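Local coordinates for protein chinitase A (Streptomyces coelicolor, PDB 3EBV) that probably hydrolyses chitin within the chain, this piece being the family 18 glycoside hydrolase domain of a longer secreted protein, at residues K77-V82 / D143-M148; P150-M155 / T203-I208; L187-K192 / G254-S259. All coordinates share one frame; numbering follows the deposited sequence.

The three contacts run outward from the core of one TIM barrel. Contact 1 joins strands 77-82 and 145-148 across the interior, beside the strand that carries the acidic signature of family 18. The chain leaving that second strand forms the first segment of contact 2, whose centre lies about 20 Å from that of contact 1 and whose Q151 packs on the glutamate that ends the signature, E121. Contact 3, centred about 11 Å from contact 2, belongs to the periphery. These two are physically joined: C189 SG and C207 SG form a disulfide of 2.1 Å, and A204 O lies 2.9 Å from C189 N. Contacts 1 and 3 stay about 17 Å apart at their nearest atoms.

Contact 1 of 3, residues K77-V82 / D143-M148; sequences KVIISV and DMILTM
Barrel-core packing between strands 77-82 and 145-148 is carried by I79 and K77 on one side and I145 and T147 on the other. The two strands are not sheet neighbours: strand 115-120 runs between them, the axes of the two short segments approach to 8.3 Å, at 47°, and the contact is made by side chains pointing into the barrel. The I79 branch methyl CG2 meets I145 CG2 at 3.7 Å, the two chains crossing at nearly a right angle. With CG1 of I79 set between the backbone N and the carbonyl carbon (chi1 64°), the long arm swings to T147, where CD1 sits 3.3 Å from OG1. That hydroxyl is not left against a methyl alone, for it hydrogen-bonds to OD1 of D117, while S81 OG bonds to OD2 of the same carboxylate. Toward the start of the strand, the K77 methylenes lie across I145, CG being 3.9 Å from CG1. Its ammonium reaches a water, NZ to oxygen 2.9 Å, that in turn donates to D143 O. Inward aliphatic side chains next to hydroxyls that grip an aspartate of the DxxDxDxE signature are consistent with the (beta/alpha)8 barrel of family 18 chitinases.

Contact 2 of 3, residues P150-M155 / T203-I208; sequences PQTIDM and TALACI
A sparse packing contact, one methyl pair and one methyl against a carbonyl, with a bridging water, sets T152 and the backbone of M155 (selenomethionine in this crystal) of a strand-to-helix loop against L205 and I208 of helix 199-210. The loop leaves the C-terminal end of strand 145-148 and turns through a short 3-10 segment before helix 161-168; the helix lies in the later connection between strands 175-179 and 219-224. L205 and I208, three residues apart, both direct their CB atoms at the loop. From L205 the methyl CD2 meets T152 CG2 at 3.9 Å, one side chain slanting over the other, while the threonine's OG1 hydrogen-bonds to S183 OG. The other touch is side chain to backbone: CG2 of I208, anti to its own nitrogen while CG1 stands at chi1 -59°, rests 3.6 Å from the carbonyl oxygen of M155. A water stands 2.9 Å from that oxygen and 2.9 Å from L205 O, and so lies between two main-chain acceptors that face each other across the seam. Within the loop, D154 N donates to Q151 O at 2.9 Å, and Q151 N returns a bond of 3.0 Å to D154 OD2, through the carboxylate's anti lone pair. Around the seam, M155 and L205 both pack on M178 of strand 175-179, and T152 and L205 share M186. A loop rising from a barrel strand to rest on an outer helix places the contact on the side of the TIM barrel where strands lead into helices, on which family 18 enzymes have their active site.

Contact 3 of 3, residues L187-K192 / G254-S259; sequences LGCDGK and GSFKPS
A disulfide-tethered beta hairpin, with C189 and D190 at its turn, closes on the ring of F256 in the loop that follows helix 237-249. The hairpin turns by a type I turn from G188 to G191 followed by a G1 beta bulge: G191 N donates to G188 O, G191 takes positive phi, and G188 N pairs with K192 O. C189 presents its sulfur to the far end of the ring, SG to CZ 3.3 Å. This is a sulfur-aromatic contact, SG lying 4.5 Å from the ring centroid. It approaches the ring obliquely, 62° off the normal. The same sulfur is bonded to C207 of helix 199-210, whose T203 and A204 also pack against F256. The D190 and F256 side chains run past each other in opposite directions, with OD2 3.5 Å from CD1 and the carboxylate turned 81° to the ring plane. With CG between its backbone N and carbonyl carbon (chi1 60°), the carboxylate folds back over the turn, and OD1 accepts from K192 N at 3.0 Å, from above the carboxylate plane, forming an Asx turn. OD2 is hydrogen-bonded to Y194 OH. Were D190 exchanged for an alanine, K192 N and the Y194 hydroxyl would probably lose this acceptor and one flank of the ring would be uncovered. The backbone N of F256 hydrogen-bonds to D200 OD1. The chemistry thus implies a ring flanked by a polarisable sulfur and by a carboxylate whose oxygens are already bonded to K192 N and Y194 OH, with covalent linkage fixing the turn to the helix.

Contact 1 of 3, residues K77-V82 / D143-M148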
loop_
_atom_site.group_PDB
_atom_site.type_symbol
_atom_site.label_atom_id
_atom_site.label_comp_id
_atom_site.label_asym_id
_atom_site.label_seq_id
_atom_site.Cartn_x
_atom_site.Cartn_y
_atom_site.Cartn_z
ATOM N N LYS A 77 -2.660 12.048 -3.804
ATOM C CA LYS A 77 -2.617 11.159 -4.964
ATOM C C LYS A 77 -3.694 10.115 -4.757
ATOM O O LYS A 77 -3.933 9.682 -3.614
ATOM C CB LYS A 77 -1.234 10.463 -5.114
ATOM C CG LYS A 77 -0.043 11.416 -5.228
ATOM C CD LYS A 77 -0.088 12.097 -6.585
ATOM C CE LYS A 77 1.003 13.137 -6.756
ATOM N NZ LYS A 77 1.036 13.656 -8.195
ATOM N N VAL A 78 -4.360 9.711 -5.832
ATOM C CA VAL A 78 -5.368 8.659 -5.733
ATOM C C VAL A 78 -5.002 7.600 -6.748
ATOM O O VAL A 78 -4.888 7.908 -7.937
ATOM C CB VAL A 78 -6.820 9.186 -6.015
ATOM C CG1 VAL A 78 -7.864 8.082 -5.822
ATOM C CG2 VAL A 78 -7.130 10.385 -5.107
ATOM N N ILE A 79 -4.797 6.370 -6.295
ATOM C CA ILE A 79 -4.356 5.303 -7.181
ATOM C C ILE A 79 -5.336 4.140 -7.133
ATOM O O ILE A 79 -6.138 4.050 -6.197
ATOM C CB ILE A 79 -2.906 4.844 -6.795
ATOM C CG1 ILE A 79 -2.891 4.241 -5.373
ATOM C CG2 ILE A 79 -1.939 6.038 -6.942
ATOM C CD1 ILE A 79 -1.455 3.845 -4.902
ATOM N N ILE A 80 -5.313 3.286 -8.155
ATOM C CA ILE A 80 -6.151 2.082 -8.184
ATOM C C ILE A 80 -5.376 0.875 -7.672
ATOM O O ILE A 80 -4.291 0.583 -8.189
ATOM C CB ILE A 80 -6.777 1.850 -9.619
ATOM C CG1 ILE A 80 -7.718 0.670 -9.640
ATOM C CG2 ILE A 80 -5.684 1.735 -10.705
ATOM C CD1 ILE A 80 -8.962 0.871 -8.758
ATOM N N SER A 81 -5.951 0.148 -6.703
ATOM C CA SER A 81 -5.291 -1.068 -6.205
ATOM C C SER A 81 -5.820 -2.270 -6.922
ATOM O O SER A 81 -7.047 -2.432 -7.063
ATOM C CB SER A 81 -5.475 -1.212 -4.687
ATOM O OG SER A 81 -4.775 -2.342 -4.207
ATOM N N VAL A 82 -4.921 -3.145 -7.362
ATOM C CA VAL A 82 -5.288 -4.407 -8.000
ATOM C C VAL A 82 -5.083 -5.576 -7.052
ATOM O O VAL A 82 -4.018 -5.672 -6.414
ATOM C CB VAL A 82 -4.443 -4.635 -9.275
ATOM C CG1 VAL A 82 -4.851 -5.927 -9.953
ATOM C CG2 VAL A 82 -4.599 -3.431 -10.223
ATOM N N ASP A 143 5.845 10.419 -13.809
ATOM C CA ASP A 143 5.138 10.953 -12.639
ATOM C C ASP A 143 4.208 9.904 -12.042
ATOM O O ASP A 143 3.575 10.150 -11.008
ATOM C CB ASP A 143 4.317 12.199 -13.003
ATOM C CG ASP A 143 5.190 13.411 -13.338
ATOM O OD1 ASP A 143 6.404 13.431 -12.989
ATOM O OD2 ASP A 143 4.621 14.352 -13.943
HETATM N N MSE A 144 4.103 8.747 -12.684
HETATM C CA MSE A 144 3.157 7.716 -12.200
HETATM C C MSE A 144 3.514 7.290 -10.768
HETATM O O MSE A 144 4.685 7.090 -10.432
HETATM C CB MSE A 144 3.145 6.484 -13.096
HETATM C CG MSE A 144 2.004 5.531 -12.743
HETATM SE SE MSE A 144 1.992 3.937 -13.793
HETATM C CE MSE A 144 3.633 3.109 -13.075
ATOM N N ILE A 145 2.494 7.207 -9.928
ATOM C CA ILE A 145 2.663 6.639 -8.583
ATOM C C ILE A 145 2.576 5.131 -8.708
ATOM O O ILE A 145 1.632 4.574 -9.309
ATOM C CB ILE A 145 1.563 7.150 -7.637
ATOM C CG1 ILE A 145 1.620 8.685 -7.502
ATOM C CG2 ILE A 145 1.632 6.431 -6.252
ATOM C CD1 ILE A 145 2.915 9.256 -6.894
ATOM N N LEU A 146 3.556 4.436 -8.085
ATOM C CA LEU A 146 3.571 2.973 -8.142
ATOM C C LEU A 146 3.847 2.497 -6.713
ATOM O O LEU A 146 4.937 2.763 -6.162
ATOM C CB LEU A 146 4.676 2.452 -9.090
ATOM C CG LEU A 146 4.902 0.924 -9.019
ATOM C CD1 LEU A 146 3.658 0.091 -9.326
ATOM C CD2 LEU A 146 6.069 0.623 -10.010
ATOM N N THR A 147 2.858 1.827 -6.127
ATOM C CA THR A 147 3.069 1.252 -4.790
ATOM C C THR A 147 2.848 -0.252 -4.856
ATOM O O THR A 147 2.243 -0.765 -5.791
ATOM C CB THR A 147 2.098 1.911 -3.732
ATOM O OG1 THR A 147 0.737 1.541 -4.016
ATOM C CG2 THR A 147 2.202 3.432 -3.747
HETATM N N MSE A 148 3.302 -0.976 -3.817
HETATM C CA MSE A 148 3.070 -2.416 -3.718
HETATM C C MSE A 148 2.774 -2.711 -2.266
HETATM O O MSE A 148 3.343 -2.034 -1.392
HETATM C CB MSE A 148 4.303 -3.210 -4.143
HETATM C CG MSE A 148 4.809 -2.784 -5.548
HETATM SE SE MSE A 148 6.362 -3.885 -6.077
HETATM C CE MSE A 148 5.370 -5.295 -7.002
HETATM O O HOH W 1 1.352 11.429 -9.994
#

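Contact 2 of 3, residues P150-M155 / T203-I208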
loop_
_atom_site.group_PDB
_atom_site.type_symbol
_atom_site.label_atom_id
_atom_site.label_comp_id
_atom_site.label_asym_id
_atom_site.label_seq_id
_atom_site.Cartn_x
_atom_site.Cartn_y
_atom_site.Cartn_z
ATOM N N PRO A 150 2.983 -6.030 -0.514
ATOM C CA PRO A 150 3.271 -7.453 -0.266
ATOM C C PRO A 150 2.812 -7.896 1.121
ATOM O O PRO A 150 2.697 -7.061 2.027
ATOM C CB PRO A 150 4.818 -7.499 -0.267
ATOM C CG PRO A 150 5.261 -6.057 0.011
ATOM C CD PRO A 150 4.206 -5.198 -0.671
ATOM N N GLN A 151 2.578 -9.202 1.245
ATOM C CA GLN A 151 2.470 -9.835 2.559
ATOM C C GLN A 151 3.880 -10.116 3.083
ATOM O O GLN A 151 4.888 -10.064 2.341
ATOM C CB GLN A 151 1.651 -11.118 2.425
ATOM C CG GLN A 151 0.191 -10.809 2.116
ATOM C CD GLN A 151 -0.598 -12.077 1.975
ATOM O OE1 GLN A 151 -1.134 -12.594 2.962
ATOM N NE2 GLN A 151 -0.632 -12.625 0.765
ATOM N N THR A 152 3.994 -10.422 4.394
ATOM C CA THR A 152 5.328 -10.568 4.946
ATOM C C THR A 152 6.123 -11.694 4.262
ATOM O O THR A 152 7.343 -11.608 4.110
ATOM C CB THR A 152 5.258 -10.799 6.484
ATOM O OG1 THR A 152 4.424 -11.938 6.740
ATOM C CG2 THR A 152 4.751 -9.579 7.164
ATOM N N ILE A 153 5.434 -12.758 3.868
ATOM C CA ILE A 153 6.115 -13.886 3.198
ATOM C C ILE A 153 6.751 -13.489 1.862
ATOM O O ILE A 153 7.635 -14.215 1.339
ATOM C CB ILE A 153 5.162 -15.065 2.921
ATOM C CG1 ILE A 153 3.954 -14.622 2.074
ATOM C CG2 ILE A 153 4.752 -15.687 4.241
ATOM C CD1 ILE A 153 3.018 -15.765 1.683
ATOM N N ASP A 154 6.340 -12.335 1.325
ATOM C CA ASP A 154 6.820 -11.898 0.009
ATOM C C ASP A 154 8.097 -11.053 0.068
ATOM O O ASP A 154 8.665 -10.738 -0.995
ATOM C CB ASP A 154 5.728 -11.085 -0.675
ATOM C CG ASP A 154 4.459 -11.890 -0.932
ATOM O OD1 ASP A 154 4.575 -13.014 -1.460
ATOM O OD2 ASP A 154 3.366 -11.391 -0.599
HETATM N N MSE A 155 8.532 -10.657 1.273
HETATM C CA MSE A 155 9.706 -9.785 1.413
HETATM C C MSE A 155 10.676 -10.313 2.482
HETATM O O MSE A 155 11.417 -9.528 3.088
HETATM C CB MSE A 155 9.292 -8.359 1.801
HETATM C CG MSE A 155 8.217 -7.698 0.910
HETATM SE SE MSE A 155 8.924 -7.205 -0.871
HETATM C CE MSE A 155 9.994 -5.715 -0.349
ATOM N N THR A 203 10.196 -3.121 12.976
ATOM C CA THR A 203 11.552 -2.643 12.679
ATOM C C THR A 203 12.464 -3.703 12.084
ATOM O O THR A 203 13.233 -3.403 11.144
ATOM C CB THR A 203 12.212 -2.037 13.967
ATOM O OG1 THR A 203 12.230 -3.051 14.994
ATOM C CG2 THR A 203 11.413 -0.848 14.469
ATOM N N ALA A 204 12.411 -4.923 12.625
ATOM C CA ALA A 204 13.263 -5.993 12.141
ATOM C C ALA A 204 12.930 -6.478 10.730
ATOM O O ALA A 204 13.827 -6.922 9.992
ATOM C CB ALA A 204 13.297 -7.153 13.144
ATOM N N LEU A 205 11.636 -6.447 10.373
ATOM C CA LEU A 205 11.261 -6.837 9.010
ATOM C C LEU A 205 11.465 -5.669 8.040
ATOM O O LEU A 205 11.880 -5.920 6.897
ATOM C CB LEU A 205 9.797 -7.317 8.969
ATOM C CG LEU A 205 9.613 -8.799 9.324
ATOM C CD1 LEU A 205 10.064 -9.171 10.727
ATOM C CD2 LEU A 205 8.125 -9.158 9.163
ATOM N N ALA A 206 11.182 -4.423 8.449
ATOM C CA ALA A 206 11.504 -3.269 7.580
ATOM C C ALA A 206 12.996 -3.236 7.268
ATOM O O ALA A 206 13.400 -2.916 6.145
ATOM C CB ALA A 206 11.054 -1.977 8.209
ATOM N N CYS A 207 13.812 -3.610 8.240
ATOM C CA CYS A 207 15.274 -3.668 8.047
ATOM C C CYS A 207 15.669 -4.550 6.849
ATOM O O CYS A 207 16.651 -4.264 6.151
ATOM C CB CYS A 207 15.854 -4.242 9.362
ATOM S SG CYS A 207 17.624 -4.561 9.351
ATOM N N ILE A 208 14.952 -5.647 6.603
ATOM C CA ILE A 208 15.325 -6.520 5.483
ATOM C C ILE A 208 15.223 -5.701 4.174
ATOM O O ILE A 208 16.069 -5.840 3.278
ATOM C CB ILE A 208 14.376 -7.750 5.373
ATOM C CG1 ILE A 208 14.392 -8.590 6.653
ATOM C CG2 ILE A 208 14.735 -8.625 4.175
ATOM C CD1 ILE A 208 13.290 -9.636 6.670
HETATM O O HOH W 2 10.525 -7.411 4.825
#

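Contact 3 of 3, residues L187-K192 / G254-S259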
loop_
_atom_site.group_PDB
_atom_site.type_symbol
_atom_site.label_atom_id
_atom_site.label_comp_id
_atom_site.label_asym_id
_atom_site.label_seq_id
_atom_site.Cartn_x
_atom_site.Cartn_y
_atom_site.Cartn_z
ATOM N N LEU A 187 11.164 -14.075 10.076
ATOM C CA LEU A 187 12.555 -13.721 10.434
ATOM C C LEU A 187 12.779 -12.224 10.226
ATOM O O LEU A 187 12.270 -11.631 9.233
ATOM C CB LEU A 187 13.566 -14.496 9.601
ATOM C CG LEU A 187 13.433 -16.001 9.704
ATOM C CD1 LEU A 187 14.542 -16.621 8.868
ATOM C CD2 LEU A 187 13.632 -16.423 11.148
ATOM N N GLY A 188 13.558 -11.594 11.098
ATOM C CA GLY A 188 14.010 -10.239 10.843
ATOM C C GLY A 188 15.349 -10.215 10.126
ATOM O O GLY A 188 15.893 -11.284 9.770
ATOM N N CYS A 189 15.883 -9.006 9.887
ATOM C CA CYS A 189 17.149 -8.949 9.131
ATOM C C CYS A 189 18.330 -9.539 9.902
ATOM O O CYS A 189 19.392 -9.826 9.326
ATOM C CB CYS A 189 17.482 -7.513 8.735
ATOM S SG CYS A 189 17.753 -6.481 10.205
ATOM N N ASP A 190 18.136 -9.736 11.209
ATOM C CA ASP A 190 19.150 -10.370 12.068
ATOM C C ASP A 190 19.014 -11.895 12.136
ATOM O O ASP A 190 19.797 -12.564 12.880
ATOM C CB ASP A 190 19.036 -9.793 13.479
ATOM C CG ASP A 190 17.655 -10.021 14.119
ATOM O OD1 ASP A 190 16.769 -10.600 13.449
ATOM O OD2 ASP A 190 17.440 -9.561 15.272
ATOM N N GLY A 191 18.059 -12.468 11.408
ATOM C CA GLY A 191 17.865 -13.914 11.390
ATOM C C GLY A 191 17.098 -14.464 12.577
ATOM O O GLY A 191 16.939 -15.679 12.684
ATOM N N LYS A 192 16.523 -13.575 13.389
ATOM C CA LYS A 192 15.746 -14.002 14.582
ATOM C C LYS A 192 14.254 -13.985 14.281
ATOM O O LYS A 192 13.822 -13.254 13.391
ATOM C CB LYS A 192 16.060 -13.102 15.784
ATOM C CG LYS A 192 17.534 -13.046 16.192
ATOM C CD LYS A 192 17.716 -12.352 17.549
ATOM C CE LYS A 192 19.128 -12.599 18.036
ATOM N NZ LYS A 192 19.389 -11.866 19.361
ATOM N N GLY A 254 12.502 -1.282 20.266
ATOM C CA GLY A 254 12.268 -2.429 21.164
ATOM C C GLY A 254 13.592 -3.169 21.346
ATOM O O GLY A 254 14.671 -2.515 21.384
ATOM N N SER A 255 13.578 -4.498 21.487
ATOM C CA SER A 255 14.856 -5.231 21.595
ATOM C C SER A 255 15.702 -5.126 20.317
ATOM O O SER A 255 16.950 -5.237 20.323
ATOM C CB SER A 255 14.664 -6.714 21.944
ATOM O OG SER A 255 14.242 -7.515 20.832
ATOM N N PHE A 256 15.025 -4.997 19.165
ATOM C CA PHE A 256 15.744 -4.938 17.897
ATOM C C PHE A 256 16.221 -3.514 17.594
ATOM O O PHE A 256 15.427 -2.578 17.560
ATOM C CB PHE A 256 14.881 -5.415 16.713
ATOM C CG PHE A 256 15.649 -5.320 15.438
ATOM C CD1 PHE A 256 16.744 -6.179 15.190
ATOM C CD2 PHE A 256 15.379 -4.278 14.555
ATOM C CE1 PHE A 256 17.549 -6.005 14.034
ATOM C CE2 PHE A 256 16.169 -4.134 13.387
ATOM C CZ PHE A 256 17.246 -4.980 13.145
ATOM N N LYS A 257 17.537 -3.420 17.414
ATOM C CA LYS A 257 18.159 -2.130 17.076
ATOM C C LYS A 257 18.747 -2.171 15.674
ATOM O O LYS A 257 19.697 -2.899 15.400
ATOM C CB LYS A 257 19.269 -1.817 18.101
ATOM C CG LYS A 257 20.044 -0.499 17.754
ATOM C CD LYS A 257 19.134 0.705 17.925
ATOM C CE LYS A 257 19.816 2.047 17.535
ATOM N NZ LYS A 257 20.008 2.136 16.036
ATOM N N PRO A 258 18.131 -1.397 14.737
ATOM C CA PRO A 258 18.757 -1.347 13.424
ATOM C C PRO A 258 20.198 -0.845 13.499
ATOM O O PRO A 258 20.537 -0.035 14.370
ATOM C CB PRO A 258 17.878 -0.341 12.656
ATOM C CG PRO A 258 16.544 -0.292 13.393
ATOM C CD PRO A 258 16.911 -0.566 14.856
ATOM N N SER A 259 21.044 -1.276 12.571
ATOM C CA SER A 259 22.418 -0.799 12.594
ATOM C C SER A 259 22.547 0.655 12.224
ATOM O O SER A 259 23.486 1.323 12.649
ATOM C CB SER A 259 23.301 -1.625 11.677
ATOM O OG SER A 259 23.322 -2.977 12.107
#